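Local coordinates for protein Obg-like ATPase 1 (Schizosaccharomyces pombe, PDB 1NI3) that hydrolyses ATP, and GTP less efficiently, and negatively regulates the G2/M transition of the cell cycle, at residues Ala54-Asp57 against Pro58-Lys62; Ile297-Thr300 against Gly301-Leu305. All blocks are in the same frame, centred on the assembly; numbering follows the deposited sequence.

Contact 1. Residues Ala54-Asp57 against Pro58-Lys62; sequences ATID and PEEAK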
loop_
_atom_site.group_PDB
_atom_site.type_symbol
_atom_site.label_atom_id
_atom_site.label_comp_id
_atom_site.label_asym_id
_atom_site.label_seq_id
_atom_site.Cartn_x
_atom_site.Cartn_y
_atom_site.Cartn_z
ATOM N N ALA A 54 8.674 -10.370 -17.269
ATOM C CA ALA A 54 8.939 -10.483 -15.838
ATOM C C ALA A 54 8.412 -11.798 -15.274
ATOM O O ALA A 54 8.977 -12.351 -14.330
ATOM C CB ALA A 54 8.302 -9.310 -15.105
ATOM N N THR A 55 7.334 -12.299 -15.868
ATOM C CA THR A 55 6.730 -13.544 -15.421
ATOM C C THR A 55 6.605 -13.498 -13.902
ATOM O O THR A 55 7.326 -14.180 -13.179
ATOM C CB THR A 55 7.589 -14.755 -15.837
ATOM O OG1 THR A 55 7.798 -14.731 -17.256
ATOM C CG2 THR A 55 6.897 -16.062 -15.455
ATOM N N ILE A 56 5.683 -12.663 -13.438
ATOM C CA ILE A 56 5.428 -12.476 -12.013
ATOM C C ILE A 56 5.211 -13.823 -11.333
ATOM O O ILE A 56 4.896 -14.812 -11.997
ATOM C CB ILE A 56 4.145 -11.627 -11.766
ATOM C CG1 ILE A 56 3.994 -10.548 -12.844
ATOM C CG2 ILE A 56 4.189 -10.998 -10.382
ATOM C CD1 ILE A 56 3.346 -11.039 -14.138
ATOM N N ASP A 57 5.374 -13.862 -10.014
ATOM C CA ASP A 57 5.152 -15.096 -9.266
ATOM C C ASP A 57 3.649 -15.270 -9.089
ATOM O O ASP A 57 2.910 -14.295 -8.942
ATOM C CB ASP A 57 5.829 -15.039 -7.899
ATOM C CG ASP A 57 7.330 -15.176 -7.995
ATOM O OD1 ASP A 57 7.952 -14.381 -8.732
ATOM O OD2 ASP A 57 7.898 -16.076 -7.341
ATOM N N PRO A 58 3.176 -16.519 -9.099
ATOM C CA PRO A 58 1.758 -16.851 -8.949
ATOM C C PRO A 58 1.036 -16.110 -7.820
ATOM O O PRO A 58 -0.090 -15.661 -8.001
ATOM C CB PRO A 58 1.788 -18.358 -8.739
ATOM C CG PRO A 58 2.952 -18.773 -9.569
ATOM C CD PRO A 58 3.990 -17.742 -9.202
ATOM N N GLU A 59 1.674 -15.978 -6.661
ATOM C CA GLU A 59 1.033 -15.290 -5.539
ATOM C C GLU A 59 1.287 -13.789 -5.562
ATOM O O GLU A 59 0.880 -13.063 -4.647
ATOM C CB GLU A 59 1.518 -15.855 -4.205
ATOM C CG GLU A 59 1.201 -17.315 -3.985
ATOM C CD GLU A 59 1.873 -18.195 -4.997
ATOM O OE1 GLU A 59 3.116 -18.104 -5.129
ATOM O OE2 GLU A 59 1.157 -18.975 -5.664
ATOM N N GLU A 60 1.970 -13.328 -6.602
ATOM C CA GLU A 60 2.266 -11.913 -6.747
ATOM C C GLU A 60 1.533 -11.330 -7.939
ATOM O O GLU A 60 1.513 -11.921 -9.016
ATOM C CB GLU A 60 3.767 -11.681 -6.941
ATOM C CG GLU A 60 4.125 -10.215 -7.142
ATOM C CD GLU A 60 5.619 -9.959 -7.116
ATOM O OE1 GLU A 60 6.342 -10.607 -7.903
ATOM O OE2 GLU A 60 6.073 -9.117 -6.306
ATOM N N ALA A 61 0.942 -10.162 -7.736
ATOM C CA ALA A 61 0.238 -9.470 -8.797
ATOM C C ALA A 61 0.811 -8.057 -8.925
ATOM O O ALA A 61 1.004 -7.366 -7.921
ATOM C CB ALA A 61 -1.259 -9.418 -8.491
ATOM N N LYS A 62 1.128 -7.663 -10.159
ATOM C CA LYS A 62 1.654 -6.325 -10.461
ATOM C C LYS A 62 0.464 -5.541 -11.019
ATOM O O LYS A 62 0.202 -5.595 -12.221
ATOM C CB LYS A 62 2.730 -6.382 -11.558
ATOM C CG LYS A 62 3.991 -7.186 -11.259
ATOM C CD LYS A 62 4.806 -6.546 -10.154
ATOM C CE LYS A 62 5.976 -7.413 -9.706
ATOM N NZ LYS A 62 6.523 -6.909 -8.409
#
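Ile56 and Glu60 meet because each turns a branch away from its own backbone N. In Glu60, CG is anti to N (chi1 178°), and the chain then runs out extended. In Ile56 it is the CG2 methyl that takes the anti position. The two side chains cross at about a right angle. CG2 of Ile56 lies 3.3 Å from CG of Glu60 and equally close to its OE1, so the methyl lies across the acid chain, touching it from CB to OE1. The other branch of Ile56 serves Lys62: CG1 is 3.7 Å from Lys62 CG, and these two side chains pass in opposite directions. The backbone here makes a type I beta turn from Asp57 to Glu60, closed by Glu60 N to Asp57 O at 2.7 Å. The turn leads into strand 60-65, which pairs antiparallel with strand 81-90 of the G domain. Glu60 OE2 forms a salt bridge with Lys62 NZ at 3.1 Å, weak as a hydrogen bond. NZ also makes a weak hydrogen bond to Thr88. Replacing Glu60 by alanine would probably leave Lys62 without its charged mate and take away the CG and carboxylate that pack on CG2 of Ile56. Asp57 OD1 comes within 4.2 Å of Glu60 OE1, the carboxylate planes 85° apart. Lys62 probably offsets part of the charge on Glu60, and so part of the repulsion.

Contact 2. Residues Ile297-Thr300 against Gly301-Leu305; sequences IIVT and GYNAL
Asn303 lies beside Val299, one helical turn further on, and both side chains point the same way. Its CB sits 3.4 Å from Val299 O. The next atom, CG, keeps to the same carbonyl at 3.5 Å, since it stands beside its own backbone N (chi1 -75°). At the tip, ND2 approaches CG1 of Val299 to 3.1 Å. ND2 is also near Val299 O, but the angle is poor for a hydrogen bond. That carbonyl instead accepts Asn303 N at 2.8 Å. The same i to i+4 pattern joins Tyr302 N to Ile298 O and Ala304 N to Thr300 O, as expected in the last turns of helix 294-304. Ala304 CB rests 3.2 Å from Thr300 O. The helix packs on two strands of the large mixed sheet, meeting Ile228 of strand 227-232 through Thr300 and Val65 of strand 60-65 through Tyr302. The hydroxyl of Thr300 turns back to Lys296 O. Tyr302 reaches out from the helix to Thr322, bonding through OH, and also packs on Leu307. The amide of exposed Asn303 thus makes no hydrogen bond across this turn, and the bonding across it is by the backbone.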
loop_
_atom_site.group_PDB
_atom_site.type_symbol
_atom_site.label_atom_id
_atom_site.label_comp_id
_atom_site.label_asym_id
_atom_site.label_seq_id
_atom_site.Cartn_x
_atom_site.Cartn_y
_atom_site.Cartn_z
ATOM N N ILE A 297 -9.205 1.234 -4.821
ATOM C CA ILE A 297 -8.381 0.399 -3.951
ATOM C C ILE A 297 -6.893 0.596 -4.250
ATOM O O ILE A 297 -6.139 1.042 -3.378
ATOM C CB ILE A 297 -8.746 -1.084 -4.101
ATOM C CG1 ILE A 297 -10.133 -1.348 -3.495
ATOM C CG2 ILE A 297 -7.699 -1.958 -3.404
ATOM C CD1 ILE A 297 -10.665 -2.721 -3.729
ATOM N N ILE A 298 -6.465 0.263 -5.465
ATOM C CA ILE A 298 -5.059 0.416 -5.804
ATOM C C ILE A 298 -4.468 1.783 -5.477
ATOM O O ILE A 298 -3.384 1.879 -4.894
ATOM C CB ILE A 298 -4.799 0.087 -7.298
ATOM C CG1 ILE A 298 -4.703 -1.429 -7.477
ATOM C CG2 ILE A 298 -3.487 0.707 -7.776
ATOM C CD1 ILE A 298 -6.000 -2.126 -7.270
ATOM N N VAL A 299 -5.170 2.846 -5.833
ATOM C CA VAL A 299 -4.635 4.166 -5.540
ATOM C C VAL A 299 -4.408 4.280 -4.047
ATOM O O VAL A 299 -3.317 4.664 -3.608
ATOM C CB VAL A 299 -5.580 5.275 -5.947
ATOM C CG1 VAL A 299 -5.055 6.589 -5.442
ATOM C CG2 VAL A 299 -5.719 5.309 -7.456
ATOM N N THR A 300 -5.432 3.953 -3.262
ATOM C CA THR A 300 -5.297 4.039 -1.819
ATOM C C THR A 300 -4.055 3.292 -1.333
ATOM O O THR A 300 -3.357 3.749 -0.424
ATOM C CB THR A 300 -6.521 3.455 -1.120
ATOM O OG1 THR A 300 -7.719 4.000 -1.690
ATOM C CG2 THR A 300 -6.482 3.782 0.364
ATOM N N GLY A 301 -3.782 2.149 -1.956
ATOM C CA GLY A 301 -2.623 1.363 -1.579
ATOM C C GLY A 301 -1.352 2.098 -1.957
ATOM O O GLY A 301 -0.495 2.376 -1.101
ATOM N N TYR A 302 -1.230 2.410 -3.242
ATOM C CA TYR A 302 -0.082 3.137 -3.746
ATOM C C TYR A 302 0.219 4.347 -2.865
ATOM O O TYR A 302 1.363 4.596 -2.517
ATOM C CB TYR A 302 -0.358 3.601 -5.169
ATOM C CG TYR A 302 0.866 4.111 -5.892
ATOM C CD1 TYR A 302 1.712 3.238 -6.561
ATOM C CD2 TYR A 302 1.144 5.465 -5.952
ATOM C CE1 TYR A 302 2.793 3.700 -7.288
ATOM C CE2 TYR A 302 2.228 5.947 -6.661
ATOM C CZ TYR A 302 3.047 5.060 -7.337
ATOM O OH TYR A 302 4.086 5.539 -8.092
ATOM N N ASN A 303 -0.819 5.087 -2.492
ATOM C CA ASN A 303 -0.644 6.269 -1.654
ATOM C C ASN A 303 -0.230 5.965 -0.222
ATOM O O ASN A 303 0.696 6.588 0.306
ATOM C CB ASN A 303 -1.915 7.119 -1.633
ATOM C CG ASN A 303 -2.113 7.908 -2.919
ATOM O OD1 ASN A 303 -1.148 8.372 -3.535
ATOM N ND2 ASN A 303 -3.370 8.096 -3.311
ATOM N N ALA A 304 -0.929 5.027 0.413
ATOM C CA ALA A 304 -0.650 4.622 1.799
ATOM C C ALA A 304 0.819 4.317 1.993
ATOM O O ALA A 304 1.374 4.535 3.062
ATOM C CB ALA A 304 -1.472 3.387 2.147
ATOM N N LEU A 305 1.436 3.801 0.942
ATOM C CA LEU A 305 2.844 3.468 0.973
ATOM C C LEU A 305 3.733 4.699 0.773
ATOM O O LEU A 305 4.951 4.569 0.634
ATOM C CB LEU A 305 3.151 2.427 -0.115
ATOM C CG LEU A 305 2.612 1.015 0.109
ATOM C CD1 LEU A 305 2.761 0.221 -1.175
ATOM C CD2 LEU A 305 3.365 0.340 1.260
#

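Contact 1 and contact 2 do not touch. Their centres are 19 Å apart and their nearest atoms about 7 Å apart. Strand 60-65 connects them. Contact 1 includes its start, and further along Val63 packs against Ile298 of contact 2. Contact 1 is at the surface, where the loop after helix 33-42 runs into this strand; the loop has the position of the first switch region in Ras-like G domains. Ala61 packs on Phe37 and Thr41 of that helix. The side chain of Glu59 is about 9 Å from that of Ser34, a magnesium ligand by similarity. Contact 2 is partly buried. Its Ile297 side chain is about 11 Å from that of Met233, a predicted ATP-binding residue.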